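Local coordinates for putative uncharacterized protein (Pyrococcus abyssi virus 1, PDB 4HR1) that is of unknown function but folds as a bromodomain-like helical bundle and is encoded by a virus that infects a hyperthermophilic archaeon, at residues 82-85 with 86-90; 91-94 with 95-99; 109-112 with 113-117. All coordinates share one frame; numbering follows the deposited sequence.

Contact 1: 82-85 with 86-90; sequences LLVL and EDIKE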
loop_
_atom_site.group_PDB
_atom_site.type_symbol
_atom_site.label_atom_id
_atom_site.label_comp_id
_atom_site.label_asym_id
_atom_site.label_seq_id
_atom_site.Cartn_x
_atom_site.Cartn_y
_atom_site.Cartn_z
ATOM N N LEU A 82 -8.814 -4.867 -11.970
ATOM C CA LEU A 82 -8.122 -6.106 -11.593
ATOM C C LEU A 82 -7.206 -6.609 -12.695
ATOM O O LEU A 82 -6.105 -7.092 -12.419
ATOM C CB LEU A 82 -9.110 -7.197 -11.186
ATOM C CG LEU A 82 -9.676 -7.072 -9.770
ATOM C CD1 LEU A 82 -10.765 -8.091 -9.543
ATOM C CD2 LEU A 82 -8.580 -7.232 -8.706
ATOM N N LEU A 83 -7.647 -6.415 -13.949
ATOM C CA LEU A 83 -6.944 -6.792 -15.159
ATOM C C LEU A 83 -5.716 -5.942 -15.414
ATOM O O LEU A 83 -4.659 -6.478 -15.759
ATOM C CB LEU A 83 -7.906 -6.669 -16.332
ATOM C CG LEU A 83 -8.149 -7.947 -17.080
ATOM C CD1 LEU A 83 -9.597 -8.004 -17.595
ATOM C CD2 LEU A 83 -7.060 -8.179 -18.164
ATOM N N VAL A 84 -5.858 -4.611 -15.267
ATOM C CA VAL A 84 -4.767 -3.638 -15.470
ATOM C C VAL A 84 -3.674 -3.900 -14.408
ATOM O O VAL A 84 -2.485 -3.883 -14.727
ATOM C CB VAL A 84 -5.312 -2.175 -15.439
ATOM C CG1 VAL A 84 -4.188 -1.138 -15.381
ATOM C CG2 VAL A 84 -6.226 -1.911 -16.633
ATOM N N LEU A 85 -4.113 -4.199 -13.168
ATOM C CA LEU A 85 -3.260 -4.505 -12.020
ATOM C C LEU A 85 -2.414 -5.761 -12.285
ATOM O O LEU A 85 -1.222 -5.774 -11.957
ATOM C CB LEU A 85 -4.120 -4.686 -10.752
ATOM C CG LEU A 85 -4.679 -3.418 -10.097
ATOM C CD1 LEU A 85 -5.824 -3.766 -9.110
ATOM C CD2 LEU A 85 -3.581 -2.634 -9.389
ATOM N N GLU A 86 -3.027 -6.796 -12.939
ATOM C CA GLU A 86 -2.349 -8.040 -13.286
ATOM C C GLU A 86 -1.333 -7.821 -14.372
ATOM O O GLU A 86 -0.258 -8.397 -14.292
ATOM C CB GLU A 86 -3.333 -9.185 -13.537
ATOM C CG GLU A 86 -2.726 -10.568 -13.377
ATOM C CD GLU A 86 -2.257 -11.019 -12.001
ATOM O OE1 GLU A 86 -1.473 -11.993 -11.946
ATOM O OE2 GLU A 86 -2.735 -10.470 -10.982
ATOM N N ASP A 87 -1.594 -6.886 -15.305
ATOM C CA ASP A 87 -0.603 -6.524 -16.327
ATOM C C ASP A 87 0.571 -5.812 -15.670
ATOM O O ASP A 87 1.717 -6.034 -16.074
ATOM C CB ASP A 87 -1.212 -5.620 -17.416
ATOM C CG ASP A 87 -2.343 -6.247 -18.224
ATOM O OD1 ASP A 87 -2.131 -7.334 -18.796
ATOM O OD2 ASP A 87 -3.407 -5.605 -18.355
ATOM N N ILE A 88 0.297 -4.984 -14.624
ATOM C CA ILE A 88 1.345 -4.265 -13.889
ATOM C C ILE A 88 2.273 -5.283 -13.206
ATOM O O ILE A 88 3.497 -5.195 -13.369
ATOM C CB ILE A 88 0.788 -3.157 -12.941
ATOM C CG1 ILE A 88 0.059 -2.038 -13.768
ATOM C CG2 ILE A 88 1.920 -2.537 -12.116
ATOM C CD1 ILE A 88 -1.031 -1.249 -13.003
ATOM N N LYS A 89 1.672 -6.314 -12.566
ATOM C CA LYS A 89 2.407 -7.395 -11.919
ATOM C C LYS A 89 3.378 -8.048 -12.913
ATOM O O LYS A 89 4.561 -8.176 -12.606
ATOM C CB LYS A 89 1.441 -8.404 -11.274
ATOM C CG LYS A 89 2.122 -9.444 -10.394
ATOM C CD LYS A 89 1.133 -10.145 -9.477
ATOM C CE LYS A 89 1.858 -11.023 -8.476
ATOM N NZ LYS A 89 0.953 -11.544 -7.412
ATOM N N GLU A 90 2.885 -8.356 -14.131
ATOM C CA GLU A 90 3.648 -8.960 -15.222
ATOM C C GLU A 90 4.848 -8.093 -15.568
ATOM O O GLU A 90 5.968 -8.595 -15.628
ATOM C CB GLU A 90 2.724 -9.150 -16.448
ATOM C CG GLU A 90 3.160 -10.208 -17.449
ATOM C CD GLU A 90 3.988 -9.756 -18.638
ATOM O OE1 GLU A 90 4.176 -10.581 -19.561
ATOM O OE2 GLU A 90 4.450 -8.592 -18.657
#

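Contact 2: 91-94 with 95-99; sequences QIIV and EMLRV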
loop_
_atom_site.group_PDB
_atom_site.type_symbol
_atom_site.label_atom_id
_atom_site.label_comp_id
_atom_site.label_asym_id
_atom_site.label_seq_id
_atom_site.Cartn_x
_atom_site.Cartn_y
_atom_site.Cartn_z
ATOM N N GLN A 91 4.624 -6.777 -15.745
ATOM C CA GLN A 91 5.685 -5.824 -16.079
ATOM C C GLN A 91 6.689 -5.640 -14.931
ATOM O O GLN A 91 7.863 -5.351 -15.189
ATOM C CB GLN A 91 5.106 -4.481 -16.530
ATOM C CG GLN A 91 4.263 -4.515 -17.802
ATOM C CD GLN A 91 3.870 -3.115 -18.217
ATOM O OE1 GLN A 91 4.464 -2.518 -19.126
ATOM N NE2 GLN A 91 2.889 -2.536 -17.534
ATOM N N ILE A 92 6.240 -5.827 -13.672
ATOM C CA ILE A 92 7.099 -5.764 -12.482
ATOM C C ILE A 92 8.109 -6.940 -12.507
ATOM O O ILE A 92 9.323 -6.704 -12.379
ATOM C CB ILE A 92 6.250 -5.723 -11.163
ATOM C CG1 ILE A 92 5.512 -4.357 -10.937
ATOM C CG2 ILE A 92 7.041 -6.168 -9.923
ATOM C CD1 ILE A 92 6.352 -3.084 -11.042
ATOM N N ILE A 93 7.589 -8.199 -12.673
ATOM C CA ILE A 93 8.360 -9.447 -12.695
ATOM C C ILE A 93 9.358 -9.400 -13.851
ATOM O O ILE A 93 10.547 -9.687 -13.668
ATOM C CB ILE A 93 7.424 -10.691 -12.713
ATOM C CG1 ILE A 93 6.527 -10.728 -11.456
ATOM C CG2 ILE A 93 8.226 -11.993 -12.854
ATOM C CD1 ILE A 93 5.208 -11.405 -11.610
ATOM N N VAL A 94 8.884 -8.940 -15.014
ATOM C CA VAL A 94 9.704 -8.747 -16.207
ATOM C C VAL A 94 10.852 -7.762 -15.914
ATOM O O VAL A 94 11.984 -8.021 -16.315
ATOM C CB VAL A 94 8.807 -8.322 -17.407
ATOM C CG1 VAL A 94 9.628 -7.774 -18.572
ATOM C CG2 VAL A 94 7.939 -9.494 -17.868
ATOM N N GLU A 95 10.561 -6.657 -15.192
ATOM C CA GLU A 95 11.551 -5.651 -14.804
ATOM C C GLU A 95 12.578 -6.236 -13.858
ATOM O O GLU A 95 13.778 -6.043 -14.085
ATOM C CB GLU A 95 10.892 -4.389 -14.203
ATOM C CG GLU A 95 11.864 -3.267 -13.840
ATOM C CD GLU A 95 12.628 -2.601 -14.973
ATOM O OE1 GLU A 95 12.324 -2.885 -16.156
ATOM O OE2 GLU A 95 13.522 -1.773 -14.676
ATOM N N MET A 96 12.108 -6.955 -12.805
ATOM C CA MET A 96 12.957 -7.636 -11.819
ATOM C C MET A 96 13.984 -8.487 -12.584
ATOM O O MET A 96 15.184 -8.252 -12.453
ATOM C CB MET A 96 12.113 -8.540 -10.886
ATOM C CG MET A 96 11.390 -7.812 -9.791
ATOM S SD MET A 96 10.306 -8.946 -8.903
ATOM C CE MET A 96 9.878 -7.964 -7.596
ATOM N N LEU A 97 13.503 -9.382 -13.470
ATOM C CA LEU A 97 14.330 -10.271 -14.294
ATOM C C LEU A 97 15.325 -9.569 -15.203
ATOM O O LEU A 97 16.444 -10.049 -15.359
ATOM C CB LEU A 97 13.450 -11.244 -15.082
ATOM C CG LEU A 97 12.766 -12.286 -14.215
ATOM C CD1 LEU A 97 11.508 -12.799 -14.867
ATOM C CD2 LEU A 97 13.730 -13.406 -13.814
ATOM N N ARG A 98 14.925 -8.429 -15.773
ATOM C CA ARG A 98 15.729 -7.595 -16.667
ATOM C C ARG A 98 16.878 -6.895 -15.939
ATOM O O ARG A 98 17.917 -6.635 -16.550
ATOM C CB ARG A 98 14.833 -6.530 -17.317
ATOM C CG ARG A 98 15.206 -6.195 -18.761
ATOM C CD ARG A 98 14.895 -4.752 -19.175
ATOM N NE ARG A 98 13.641 -4.211 -18.628
ATOM C CZ ARG A 98 12.432 -4.391 -19.156
ATOM N NH1 ARG A 98 12.278 -5.137 -20.244
ATOM N NH2 ARG A 98 11.366 -3.842 -18.589
ATOM N N VAL A 99 16.684 -6.562 -14.653
ATOM C CA VAL A 99 17.675 -5.823 -13.876
ATOM C C VAL A 99 18.722 -6.662 -13.137
ATOM O O VAL A 99 19.618 -6.106 -12.489
ATOM C CB VAL A 99 17.064 -4.659 -13.065
ATOM C CG1 VAL A 99 16.277 -3.737 -13.984
ATOM C CG2 VAL A 99 16.182 -5.154 -11.923
#

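Contact 3: 109-112 with 113-117; sequences LKIS and DYLDS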
loop_
_atom_site.group_PDB
_atom_site.type_symbol
_atom_site.label_atom_id
_atom_site.label_comp_id
_atom_site.label_asym_id
_atom_site.label_seq_id
_atom_site.Cartn_x
_atom_site.Cartn_y
_atom_site.Cartn_z
ATOM N N LEU A 109 10.367 -17.062 -8.114
ATOM C CA LEU A 109 9.653 -17.833 -7.103
ATOM C C LEU A 109 9.925 -17.473 -5.656
ATOM O O LEU A 109 8.978 -17.415 -4.869
ATOM C CB LEU A 109 9.896 -19.326 -7.304
ATOM C CG LEU A 109 8.769 -20.124 -7.947
ATOM C CD1 LEU A 109 9.246 -21.539 -8.259
ATOM C CD2 LEU A 109 7.516 -20.177 -7.046
ATOM N N LYS A 110 11.205 -17.291 -5.285
ATOM C CA LYS A 110 11.569 -16.962 -3.904
ATOM C C LYS A 110 11.191 -15.504 -3.561
ATOM O O LYS A 110 10.706 -15.246 -2.458
ATOM C CB LYS A 110 13.069 -17.188 -3.648
ATOM C CG LYS A 110 13.556 -18.624 -3.795
ATOM C CD LYS A 110 15.035 -18.723 -3.383
ATOM C CE LYS A 110 15.671 -20.042 -3.746
ATOM N NZ LYS A 110 17.084 -20.111 -3.283
ATOM N N ILE A 111 11.441 -14.568 -4.507
ATOM C CA ILE A 111 11.157 -13.145 -4.383
ATOM C C ILE A 111 9.663 -12.998 -4.185
ATOM O O ILE A 111 9.232 -12.336 -3.233
ATOM C CB ILE A 111 11.644 -12.361 -5.643
ATOM C CG1 ILE A 111 13.176 -12.191 -5.648
ATOM C CG2 ILE A 111 10.922 -11.008 -5.783
ATOM C CD1 ILE A 111 13.700 -11.732 -6.920
ATOM N N SER A 112 8.885 -13.682 -5.062
ATOM C CA SER A 112 7.426 -13.706 -5.056
ATOM C C SER A 112 6.866 -14.225 -3.708
ATOM O O SER A 112 5.972 -13.597 -3.135
ATOM C CB SER A 112 6.901 -14.505 -6.250
ATOM O OG SER A 112 5.538 -14.224 -6.525
ATOM N N ASP A 113 7.424 -15.320 -3.187
ATOM C CA ASP A 113 7.013 -15.911 -1.903
ATOM C C ASP A 113 7.308 -14.941 -0.739
ATOM O O ASP A 113 6.454 -14.764 0.140
ATOM C CB ASP A 113 7.700 -17.277 -1.679
ATOM C CG ASP A 113 7.099 -18.472 -2.417
ATOM O OD1 ASP A 113 6.313 -18.256 -3.385
ATOM O OD2 ASP A 113 7.448 -19.620 -2.061
ATOM N N TYR A 114 8.493 -14.284 -0.771
ATOM C CA TYR A 114 8.885 -13.266 0.196
ATOM C C TYR A 114 7.891 -12.085 0.146
ATOM O O TYR A 114 7.382 -11.675 1.184
ATOM C CB TYR A 114 10.325 -12.792 -0.071
ATOM C CG TYR A 114 10.702 -11.533 0.677
ATOM C CD1 TYR A 114 10.865 -11.543 2.061
ATOM C CD2 TYR A 114 10.916 -10.334 0.001
ATOM C CE1 TYR A 114 11.202 -10.385 2.756
ATOM C CE2 TYR A 114 11.259 -9.172 0.684
ATOM C CZ TYR A 114 11.403 -9.202 2.065
ATOM O OH TYR A 114 11.717 -8.049 2.752
ATOM N N LEU A 115 7.562 -11.599 -1.059
ATOM C CA LEU A 115 6.615 -10.489 -1.234
ATOM C C LEU A 115 5.234 -10.812 -0.702
ATOM O O LEU A 115 4.652 -9.997 0.009
ATOM C CB LEU A 115 6.574 -9.982 -2.693
ATOM C CG LEU A 115 7.858 -9.285 -3.188
ATOM C CD1 LEU A 115 7.769 -8.969 -4.668
ATOM C CD2 LEU A 115 8.161 -8.027 -2.393
ATOM N N ASP A 116 4.749 -12.037 -0.981
ATOM C CA ASP A 116 3.452 -12.537 -0.530
ATOM C C ASP A 116 3.402 -12.575 0.983
ATOM O O ASP A 116 2.361 -12.245 1.547
ATOM C CB ASP A 116 3.172 -13.947 -1.094
ATOM C CG ASP A 116 2.937 -14.065 -2.597
ATOM O OD1 ASP A 116 2.862 -13.018 -3.280
ATOM O OD2 ASP A 116 2.848 -15.204 -3.091
ATOM N N SER A 117 4.537 -12.931 1.636
ATOM C CA SER A 117 4.674 -13.057 3.094
ATOM C C SER A 117 4.451 -11.740 3.820
ATOM O O SER A 117 3.825 -11.727 4.883
ATOM C CB SER A 117 6.033 -13.655 3.471
ATOM O OG SER A 117 7.074 -12.690 3.441
HETATM O O HOH W 1 2.956 -13.518 -6.296
#

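Contact 1: 82-85 with 86-90
Residues 82-85 and 86-90 are consecutive turns of one alpha-helix, joined by four i to i+4 bonds in which Glu86 N, Asp87 N, Ile88 N and Lys89 N donate hydrogen bonds to the carbonyl oxygens of Leu82, Leu83, Val84 and Leu85. The last of these is the straightest, Lys89 N to Leu85 O at 3.0 Å with an N-H...O angle of 157°. Val84 and Ile88 make the apolar contact across the turn: the two side chains cross obliquely, and Val84 CG1 lies 4.0 Å from Ile88 CD1. Ile88 reaches back because CG1 stands beside its own backbone N (chi1 -63°), which also lays Ile88 CG1 3.3 Å from Val84 O. Asp87 folds back in the same sense, and its OD2 comes 3.0 Å from Leu83 O; both are acceptors, so no bond forms between them. Glu86 OE2 is held in a salt bridge by Lys12, while Lys89 extends to a cation-pi contact with Trp15. This part of helix 72-98 packs against two others: Val84 and Ile88 rest on Arg46 of helix 34-63, Leu85 reaches Ile50 there and Leu16 of helix 5-30, and Leu82 covers Thr8 and Val9, also on helix 5-30.

Contact 2: 91-94 with 95-99
Arg98 and Val94 meet one turn apart in two ways: Arg98 N donates to Val94 O, and the guanidinium passes obliquely by the methyl Val94 CG1, with NH1 4.1 Å from it. The other three amides that bridge the segments are satisfied in the same i to i+4 manner. Leu97 N makes an almost linear bond to Ile93 O (3.0 Å, 175°), Met96 N bonds to Ile92 O and Glu95 N to Gln91 O. Glu95 is buried, touching Leu23 and Met27 of helix 5-30 and Gln39 of helix 34-63, and exposed Arg98 gives its carboxylate two donors on one oxygen. Arg98 NH2 reaches Glu95 OE1 at 2.8 Å, nearly along its C-O axis, while Arg98 NE approaches the same OE1 at 3.1 Å from above the carboxylate plane. This side-on grip has the oxygen in the guanidinium plane, and the bend of Glu95 at chi2 (65°) curls its carboxylate round to meet it. Apolar pairs follow the same spacing: Ile93 CG2 lies alongside Leu97 CD1 at 3.9 Å, and Ile92 CG2 meets the terminal methyl of Met96. Farther on, Val99 O accepts from Tyr26 OH. The whole is an alpha-helical turn near the C-terminal end of helix 72-98, in a helical bundle, carrying an i to i+3 Glu-Arg salt bridge.

Contact 3: 109-112 with 113-117
The first turns of helix 109-119, the short last helix of the chain, bring Ile111 against Leu115 and Ser112 toward Asp116. Ile111 and Leu115 lie side by side and point the same way, with Ile111 CG2 3.9 Å from Leu115 CD1. Leu115 CG sits beside its own backbone N (chi1 -68°), which leaves it 3.3 Å from Ile111 O, the carbonyl that also accepts Leu115 N at 2.8 Å. Asp113, Tyr114 and Asp116 complete the i to i+4 ladder through their amides, to Leu109 O, Lys110 O and Ser112 O. Ile111 and Leu115 set the helix onto the bundle: Ile111 packs on Phe22 of helix 5-30, and Leu115 on Trp15 and Ala19 of the same helix. At the polar flank the hydroxyl and the carboxylate are joined by a water, 2.7 Å from Ser112 OG and 3.1 Å from Asp116 OD1, to which it donates. Asp116 OD1 also accepts from Trp15 NE1, so two donors hold this oxygen and restrain the carboxylate. Tyr114 has CG anti to its N (chi1 167°), which carries the ring out toward the chain of another protein, and Ile111 O lies at the ring's edge, 4.2 Å from Tyr114 CD2. Tyr114 OH hydrogen-bonds to the backbone of the chain of another protein, and an aromatic side chain of that chain meets the Tyr114 ring with planes about 45° apart.

Following the chain from the N terminus, helices 5-30 and 34-63 come first, and helix 72-98 then carries contact 1 and contact 2 in series, their centres about 14 Å apart. Each contact spans adjoining turns of one helix, so none closes a long loop, and none nests in or crosses another. Beyond contact 2 the chain leaves the helix and returns through a connection to helix 109-119, home of contact 3. There the packing joins up across space: Met96 CE lies 3.7 Å from both Ile111 CG2 and Leu115 CD1. Contact 1 and contact 3 do not touch, yet Trp15 of helix 5-30 meets residues of both.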